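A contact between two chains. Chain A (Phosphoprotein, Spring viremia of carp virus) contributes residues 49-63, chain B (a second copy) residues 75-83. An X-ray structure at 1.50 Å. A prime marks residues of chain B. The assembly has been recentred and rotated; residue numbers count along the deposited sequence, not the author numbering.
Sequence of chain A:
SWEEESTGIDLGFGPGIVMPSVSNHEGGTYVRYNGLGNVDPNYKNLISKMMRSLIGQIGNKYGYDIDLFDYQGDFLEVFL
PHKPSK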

# COMPACT_ATOMS: atom_id res chain seq x y z
N LYS A 49 7.02 1.83 -3.69
CA LYS A 49 6.88 1.15 -4.97
C LYS A 49 5.66 0.23 -4.99
O LYS A 49 4.96 0.13 -6.01
CB LYS A 49 8.15 0.36 -5.29
CG LYS A 49 9.30 1.25 -5.73
CD LYS A 49 10.33 0.46 -6.50
CE LYS A 49 11.46 1.36 -6.98
NZ LYS A 49 10.94 2.60 -7.61
N MSE A 50 5.36 -0.40 -3.86
CA MSE A 50 4.17 -1.23 -3.75
C MSE A 50 2.91 -0.36 -3.83
O MSE A 50 1.96 -0.71 -4.52
CB MSE A 50 4.20 -2.04 -2.47
CG MSE A 50 5.32 -3.07 -2.46
SE MSE A 50 5.19 -4.28 -0.93
CE MSE A 50 3.26 -4.60 -0.99
N MSE A 51 2.92 0.77 -3.13
CA MSE A 51 1.78 1.68 -3.21
C MSE A 51 1.59 2.17 -4.64
O MSE A 51 0.46 2.20 -5.14
CB MSE A 51 1.95 2.86 -2.25
CG MSE A 51 1.89 2.42 -0.81
SE MSE A 51 2.22 3.89 0.44
CE MSE A 51 0.90 5.09 -0.23
N ARG A 52 2.68 2.57 -5.30
CA ARG A 52 2.55 3.08 -6.66
C ARG A 52 1.98 2.01 -7.60
O ARG A 52 1.11 2.31 -8.43
CB ARG A 52 3.91 3.58 -7.15
CG ARG A 52 3.83 4.34 -8.46
CD ARG A 52 5.20 4.77 -8.93
NE ARG A 52 5.91 5.64 -7.99
CZ ARG A 52 5.70 6.95 -7.86
NH1 ARG A 52 4.78 7.55 -8.60
NH2 ARG A 52 6.41 7.65 -6.99
N SER A 53 2.42 0.76 -7.44
CA SER A 53 1.90 -0.33 -8.26
C SER A 53 0.41 -0.55 -7.99
O SER A 53 -0.40 -0.65 -8.91
CB SER A 53 2.69 -1.61 -7.99
OG SER A 53 1.95 -2.77 -8.36
N LEU A 54 0.04 -0.59 -6.71
CA LEU A 54 -1.34 -0.87 -6.36
C LEU A 54 -2.28 0.24 -6.83
O LEU A 54 -3.34 -0.05 -7.39
CB LEU A 54 -1.47 -1.08 -4.85
CG LEU A 54 -2.87 -1.44 -4.37
CD1 LEU A 54 -3.43 -2.68 -5.07
CD2 LEU A 54 -2.84 -1.67 -2.86
N ILE A 55 -1.92 1.51 -6.60
CA ILE A 55 -2.82 2.57 -7.05
C ILE A 55 -2.89 2.61 -8.57
O ILE A 55 -3.89 3.06 -9.14
CB ILE A 55 -2.42 3.95 -6.47
CG1 ILE A 55 -1.12 4.45 -7.10
CG2 ILE A 55 -2.31 3.88 -4.96
CD1 ILE A 55 -0.63 5.82 -6.55
N GLY A 56 -1.84 2.16 -9.26
CA GLY A 56 -1.92 2.04 -10.71
C GLY A 56 -2.95 1.01 -11.14
O GLY A 56 -3.73 1.24 -12.07
N GLN A 57 -2.97 -0.14 -10.47
CA GLN A 57 -3.95 -1.18 -10.77
C GLN A 57 -5.35 -0.71 -10.44
O GLN A 57 -6.29 -0.94 -11.21
CB GLN A 57 -3.62 -2.45 -10.00
CG GLN A 57 -2.29 -3.07 -10.38
CD GLN A 57 -2.31 -3.69 -11.77
OE1 GLN A 57 -3.38 -3.98 -12.32
NE2 GLN A 57 -1.13 -3.89 -12.33
N ILE A 58 -5.51 -0.04 -9.30
CA ILE A 58 -6.83 0.42 -8.89
C ILE A 58 -7.33 1.53 -9.80
O ILE A 58 -8.49 1.53 -10.24
CB ILE A 58 -6.80 0.87 -7.41
CG1 ILE A 58 -6.58 -0.32 -6.49
CG2 ILE A 58 -8.09 1.67 -7.07
CD1 ILE A 58 -6.29 0.05 -5.01
N GLY A 59 -6.47 2.51 -10.11
CA GLY A 59 -6.89 3.60 -10.98
C GLY A 59 -7.22 3.12 -12.38
O GLY A 59 -8.15 3.62 -13.02
N ASN A 60 -6.47 2.13 -12.88
CA ASN A 60 -6.77 1.56 -14.19
C ASN A 60 -8.13 0.88 -14.19
O ASN A 60 -8.93 1.05 -15.12
CB ASN A 60 -5.70 0.54 -14.59
CG ASN A 60 -4.45 1.19 -15.15
OD1 ASN A 60 -4.36 2.40 -15.28
ND2 ASN A 60 -3.47 0.35 -15.49
N LYS A 61 -8.42 0.09 -13.15
CA LYS A 61 -9.66 -0.67 -13.12
C LYS A 61 -10.87 0.25 -13.00
O LYS A 61 -11.85 0.10 -13.73
CB LYS A 61 -9.66 -1.67 -11.97
CG LYS A 61 -10.92 -2.52 -11.92
CD LYS A 61 -10.83 -3.53 -10.79
CE LYS A 61 -12.08 -4.41 -10.71
NZ LYS A 61 -12.23 -5.23 -11.94
N TYR A 62 -10.82 1.22 -12.09
CA TYR A 62 -12.00 2.01 -11.76
C TYR A 62 -12.07 3.33 -12.52
O TYR A 62 -13.09 4.02 -12.44
CB TYR A 62 -12.04 2.25 -10.25
CG TYR A 62 -12.21 0.97 -9.44
CD1 TYR A 62 -13.15 0.01 -9.78
CD2 TYR A 62 -11.42 0.74 -8.31
CE1 TYR A 62 -13.30 -1.15 -9.03
CE2 TYR A 62 -11.58 -0.41 -7.55
CZ TYR A 62 -12.51 -1.36 -7.92
OH TYR A 62 -12.66 -2.49 -7.15
N GLY A 63 -11.01 3.71 -13.23
CA GLY A 63 -11.04 4.88 -14.09
C GLY A 63 -10.78 6.21 -13.41
O GLY A 63 -11.41 7.21 -13.76
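Chain B 75-83: FLEVFLPHK

A strand laid along a helix of a partner chain faces a problem of matching periods: side chains of a strand return to the same face every two residues, whereas those of an α-helix return to the same side every three to four. The contact between two copies of this viral phosphoprotein shows how the two repeats can be brought into step. Alternate residues of the strand, Leu76′, Val78′ and Leu80′, pair with helical residues spaced four apart, Met50, Leu54 and Ile58. Two residues of extended chain cover roughly the same length as one turn of helix, so each step along the strand meets the next turn.

The apolar centre is Leu80′, which has the largest area covered of any residue in the contact. Its CB points toward the helix, and the m, t rotamer brings its CD2 to 3.7 Å from CG1 of Ile58. Its other methyl, CD1, lies 4.4 Å from the backbone O of Gln57, a carbonyl already engaged within the helix by the N of Lys61. One turn back, Leu54 meets Val78′, CD2 to CG2 at 4.1 Å. Here the CA-to-CB bond of Leu54 runs sideways, and its t, p rotamer carries the end of the side chain nearer to the strand. The last pair is looser: the selenomethionine Met50 touches Leu76′ with CE 4.3 Å from CD1.

The side-chain gaps widen in the same direction as the backbones. Strand residues 76′-81′ run nearly parallel to helix 49-62, with an angle of 12° between their N-to-C directions and a closest axial approach of 10.2 Å. The chains nevertheless converge toward their C-terminal ends: CA of Met50 is 10.8 Å from CA of Leu76′, CA of Leu54 is 8.6 Å from CA of Val78′, and CA of Ile58 is 7.4 Å from CA of Leu80′. The helix is continuous over this span, its i to i+4 hydrogen bonds unbroken, while the extended phi/psi values of the strand send Glu77′ and Phe79′ out of contact between the three inward-facing residues.

Toward the narrow end, the last turn of the helix changes the chemistry. Lys61 and Tyr62 both reach Leu80′ before finding polar partners beyond it. CD of Lys61 lies 3.7 Å from CB of Leu80′, and CZ of Tyr62 lies 4.1 Å from the same CB. Tyr62 OH then donates a short hydrogen bond to the carbonyl of Pro81′, OH to O at 2.6 Å, with that oxygen near the plane of the ring, at its edge. Outermost, the extended Lys61 side chain, t through chi1 to chi3, turns at chi4 to place NZ 2.9 Å from ND1 of His82′, to which it donates a hydrogen bond at the edge of the imidazole. The CA-to-CB bonds of Pro81′ and His82′ point away from the helix, yet a backbone carbonyl and a ring nitrogen still supply the acceptors that close this edge.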

# COMPACT_ATOMS: atom_id res chain seq x y z
N PHE B 75 3.11 -13.73 0.87
CA PHE B 75 2.42 -12.87 -0.09
C PHE B 75 1.29 -12.08 0.58
O PHE B 75 0.82 -12.43 1.67
CB PHE B 75 1.86 -13.68 -1.27
CG PHE B 75 0.67 -14.53 -0.92
CD1 PHE B 75 0.84 -15.80 -0.41
CD2 PHE B 75 -0.62 -14.06 -1.10
CE1 PHE B 75 -0.25 -16.59 -0.08
CE2 PHE B 75 -1.72 -14.84 -0.77
CZ PHE B 75 -1.53 -16.11 -0.26
N LEU B 76 0.87 -11.02 -0.11
CA LEU B 76 -0.34 -10.28 0.18
C LEU B 76 -1.19 -10.26 -1.08
O LEU B 76 -0.66 -10.23 -2.19
CB LEU B 76 -0.06 -8.82 0.60
CG LEU B 76 0.76 -8.50 1.84
CD1 LEU B 76 1.13 -7.02 1.82
CD2 LEU B 76 -0.02 -8.83 3.09
N GLU B 77 -2.51 -10.26 -0.90
CA GLU B 77 -3.42 -10.20 -2.04
C GLU B 77 -4.50 -9.16 -1.77
O GLU B 77 -5.08 -9.13 -0.68
CB GLU B 77 -4.06 -11.57 -2.33
CG GLU B 77 -4.28 -11.86 -3.81
CD GLU B 77 -4.52 -13.34 -4.10
OE1 GLU B 77 -4.14 -13.81 -5.21
OE2 GLU B 77 -5.11 -14.03 -3.24
N VAL B 78 -4.72 -8.29 -2.74
CA VAL B 78 -5.75 -7.26 -2.68
C VAL B 78 -6.89 -7.65 -3.60
O VAL B 78 -6.66 -8.06 -4.75
CB VAL B 78 -5.17 -5.88 -3.06
CG1 VAL B 78 -6.26 -4.81 -3.01
CG2 VAL B 78 -4.05 -5.51 -2.12
N PHE B 79 -8.13 -7.56 -3.10
CA PHE B 79 -9.33 -7.85 -3.89
C PHE B 79 -10.02 -6.55 -4.28
O PHE B 79 -10.43 -5.77 -3.41
CB PHE B 79 -10.29 -8.73 -3.09
CG PHE B 79 -11.58 -9.03 -3.81
CD1 PHE B 79 -11.58 -9.87 -4.93
CD2 PHE B 79 -12.79 -8.49 -3.39
CE1 PHE B 79 -12.77 -10.17 -5.61
CE2 PHE B 79 -13.98 -8.79 -4.07
CZ PHE B 79 -13.96 -9.62 -5.18
N LEU B 80 -10.18 -6.33 -5.59
CA LEU B 80 -10.89 -5.19 -6.16
C LEU B 80 -12.23 -5.66 -6.70
O LEU B 80 -12.28 -6.28 -7.78
CB LEU B 80 -10.07 -4.54 -7.28
CG LEU B 80 -8.59 -4.28 -6.95
CD1 LEU B 80 -7.90 -3.64 -8.14
CD2 LEU B 80 -8.46 -3.40 -5.72
N PRO B 81 -13.34 -5.40 -6.01
CA PRO B 81 -14.64 -5.83 -6.54
C PRO B 81 -14.94 -5.18 -7.88
O PRO B 81 -14.55 -4.04 -8.16
CB PRO B 81 -15.64 -5.34 -5.48
CG PRO B 81 -14.84 -4.94 -4.30
CD PRO B 81 -13.46 -4.61 -4.77
N HIS B 82 -15.65 -5.92 -8.74
CA HIS B 82 -16.03 -5.36 -10.02
C HIS B 82 -17.05 -4.24 -9.87
O HIS B 82 -17.03 -3.27 -10.64
CB HIS B 82 -16.62 -6.44 -10.93
CG HIS B 82 -15.63 -7.47 -11.41
ND1 HIS B 82 -14.36 -7.16 -11.83
CD2 HIS B 82 -15.75 -8.82 -11.55
CE1 HIS B 82 -13.73 -8.26 -12.20
NE2 HIS B 82 -14.55 -9.28 -12.04
N LYS B 83 -17.94 -4.36 -8.88
CA LYS B 83 -19.09 -3.49 -8.69
C LYS B 83 -18.95 -2.68 -7.41
O LYS B 83 -18.38 -3.16 -6.42
CB LYS B 83 -20.38 -4.32 -8.60
CG LYS B 83 -20.86 -4.86 -9.94
CD LYS B 83 -20.51 -3.92 -11.08
CE LYS B 83 -20.36 -4.67 -12.39
NZ LYS B 83 -20.65 -3.80 -13.56